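Local coordinates for protein beta-glucuronidase (Dictyoglomus thermophilum, PDB 6XXW) that probably hydrolyses beta-D-glucuronides, as a member of glycoside hydrolase family 2, at residues I226-D229 / N233-A236. Residues are numbered along the deposited sequence; the frame is centred on the assembly and turned at random.
Sequences ILRD and NIVA
Leu227 O takes two backbone N-H groups from the returning strand: a firm bond from Val235 N at 2.9 Å and a weak one from Ala236 N at 3.5 Å. Two residues thus face one, the mark of a classic beta bulge, and the register slips by one between the hydrogen-bonded pair Leu227-Ala236 and the non-hydrogen-bonded pair Arg228-Ile234. Leu227 N closes the regular end with a bond to Ala236 O, 2.9 Å away. On the face that carries Leu227 and Ala236, the two CB atoms stand beside each other. Separately, Leu227 CD2 meets CG2 of Val235, the extra residue of the bulge, at 4.1 Å. The tight part involves Ile226, whose CG1 is anti to the carbonyl carbon (chi1 -66°); this puts CG2 anti to the backbone N and against Ile234 CG1 at 3.7 Å, and over the centre of one face of the Arg228 guanidinium. The extended Arg228 chain runs alongside Ile234 in the same direction, and its NH1 ends in a salt bridge with Glu264. Toward the turn, by contrast, the contact becomes polar, and Ile234 and Asn233 are exposed. Here Asp229 N bonds Asn233 O, and Asp229 OD1 receives Asn233 N at 3.0 Å from above the carboxylate plane. Asp229 CG sits between the backbone N and the carbonyl carbon (chi1 69°), which brings OD1 round to the N-H groups of Asn233 and Asp231. An alanine in place of Asp229 would remove this acceptor and is likely to leave both N-H groups without their shared mate, slackening the turn. The hairpin 223-228/234-239 belongs to the immunoglobulin-like beta-sandwich domain usual in family 2 glycoside hydrolases; strand 257-268 pairs with the far edge of 223-228, and Val247 and Leu245 of strand 242-248 pack against Leu227 and Ala236.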
ATOM      1  N   ILE A 226     -10.711  31.235 -45.258  1.00 22.71           N
ATOM      2  CA  ILE A 226     -11.931  31.591 -44.549  1.00 24.06           C
ATOM      3  C   ILE A 226     -11.728  31.282 -43.076  1.00 24.73           C
ATOM      4  O   ILE A 226     -11.111  30.272 -42.729  1.00 27.27           O
ATOM      5  CB  ILE A 226     -13.149  30.825 -45.102  1.00 29.30           C
ATOM      6  CG1 ILE A 226     -13.440  31.267 -46.538  1.00 33.52           C
ATOM      7  CG2 ILE A 226     -14.371  31.013 -44.217  1.00 33.80           C
ATOM      8  CD1 ILE A 226     -14.000  30.147 -47.386  1.00 40.10           C
ATOM      9  N   LEU A 227     -12.237  32.155 -42.217  1.00 23.82           N
ATOM     10  CA  LEU A 227     -12.207  31.962 -40.780  1.00 23.82           C
ATOM     11  C   LEU A 227     -13.641  31.864 -40.280  1.00 25.06           C
ATOM     12  O   LEU A 227     -14.479  32.707 -40.624  1.00 24.60           O
ATOM     13  CB  LEU A 227     -11.477  33.114 -40.105  1.00 23.04           C
ATOM     14  CG  LEU A 227     -11.029  32.879 -38.669  1.00 30.32           C
ATOM     15  CD1 LEU A 227      -9.890  31.878 -38.645  1.00 21.31           C
ATOM     16  CD2 LEU A 227     -10.597  34.192 -38.084  1.00 21.18           C
ATOM     17  N   ARG A 228     -13.922  30.829 -39.485  1.00 24.06           N
ATOM     18  CA  ARG A 228     -15.246  30.575 -38.942  1.00 22.17           C
ATOM     19  C   ARG A 228     -15.195  30.574 -37.424  1.00 25.98           C
ATOM     20  O   ARG A 228     -14.214  30.122 -36.827  1.00 22.55           O
ATOM     21  CB  ARG A 228     -15.798  29.228 -39.417  1.00 25.83           C
ATOM     22  CG  ARG A 228     -16.216  29.213 -40.860  1.00 30.00           C
ATOM     23  CD  ARG A 228     -16.698  27.833 -41.238  1.00 33.53           C
ATOM     24  NE  ARG A 228     -17.273  27.838 -42.572  1.00 32.76           N
ATOM     25  CZ  ARG A 228     -16.633  27.412 -43.646  1.00 38.54           C
ATOM     26  NH1 ARG A 228     -15.391  26.952 -43.539  1.00 39.42           N
ATOM     27  NH2 ARG A 228     -17.234  27.452 -44.823  1.00 33.07           N
ATOM     28  N   ASP A 229     -16.261  31.069 -36.800  1.00 23.97           N
ATOM     29  CA  ASP A 229     -16.351  31.072 -35.346  1.00 24.20           C
ATOM     30  C   ASP A 229     -16.870  29.714 -34.865  1.00 27.82           C
ATOM     31  O   ASP A 229     -16.998  28.759 -35.639  1.00 26.33           O
ATOM     32  CB  ASP A 229     -17.191  32.261 -34.860  1.00 25.25           C
ATOM     33  CG  ASP A 229     -18.683  32.147 -35.207  1.00 36.14           C
ATOM     34  OD1 ASP A 229     -19.151  31.082 -35.660  1.00 33.82           O
ATOM     35  OD2 ASP A 229     -19.398  33.153 -35.013  1.00 33.63           O
ATOM     36  N   ASN A 233     -20.220  30.307 -38.333  1.00 28.80           N
ATOM     37  CA  ASN A 233     -20.385  31.575 -39.034  1.00 30.36           C
ATOM     38  C   ASN A 233     -19.054  32.033 -39.613  1.00 35.99           C
ATOM     39  O   ASN A 233     -18.030  32.003 -38.929  1.00 27.97           O
ATOM     40  CB  ASN A 233     -20.918  32.647 -38.089  1.00 32.65           C
ATOM     41  CG  ASN A 233     -22.201  32.233 -37.407  1.00 35.70           C
ATOM     42  OD1 ASN A 233     -22.314  32.295 -36.180  1.00 44.35           O
ATOM     43  ND2 ASN A 233     -23.175  31.801 -38.198  1.00 29.09           N
ATOM     44  N   ILE A 234     -19.071  32.472 -40.866  1.00 33.31           N
ATOM     45  CA  ILE A 234     -17.890  33.065 -41.487  1.00 27.15           C
ATOM     46  C   ILE A 234     -17.708  34.469 -40.929  1.00 33.22           C
ATOM     47  O   ILE A 234     -18.599  35.316 -41.055  1.00 34.09           O
ATOM     48  CB  ILE A 234     -18.015  33.097 -43.016  1.00 28.98           C
ATOM     49  CG1 ILE A 234     -18.001  31.682 -43.586  1.00 28.77           C
ATOM     50  CG2 ILE A 234     -16.878  33.914 -43.624  1.00 27.60           C
ATOM     51  CD1 ILE A 234     -18.455  31.619 -45.036  1.00 43.79           C
ATOM     52  N   VAL A 235     -16.553  34.724 -40.308  1.00 28.96           N
ATOM     53  CA  VAL A 235     -16.263  36.046 -39.764  1.00 25.56           C
ATOM     54  C   VAL A 235     -15.171  36.770 -40.526  1.00 23.14           C
ATOM     55  O   VAL A 235     -14.956  37.967 -40.269  1.00 33.16           O
ATOM     56  CB  VAL A 235     -15.905  35.991 -38.262  1.00 28.63           C
ATOM     57  CG1 VAL A 235     -17.071  35.409 -37.446  1.00 34.50           C
ATOM     58  CG2 VAL A 235     -14.619  35.204 -38.042  1.00 29.29           C
ATOM     59  N   ALA A 236     -14.469  36.100 -41.438  1.00 23.03           N
ATOM     60  CA  ALA A 236     -13.445  36.773 -42.230  1.00 24.20           C
ATOM     61  C   ALA A 236     -13.067  35.897 -43.414  1.00 24.75           C
ATOM     62  O   ALA A 236     -13.202  34.673 -43.369  1.00 23.79           O
ATOM     63  CB  ALA A 236     -12.199  37.111 -41.399  1.00 27.99           C
TER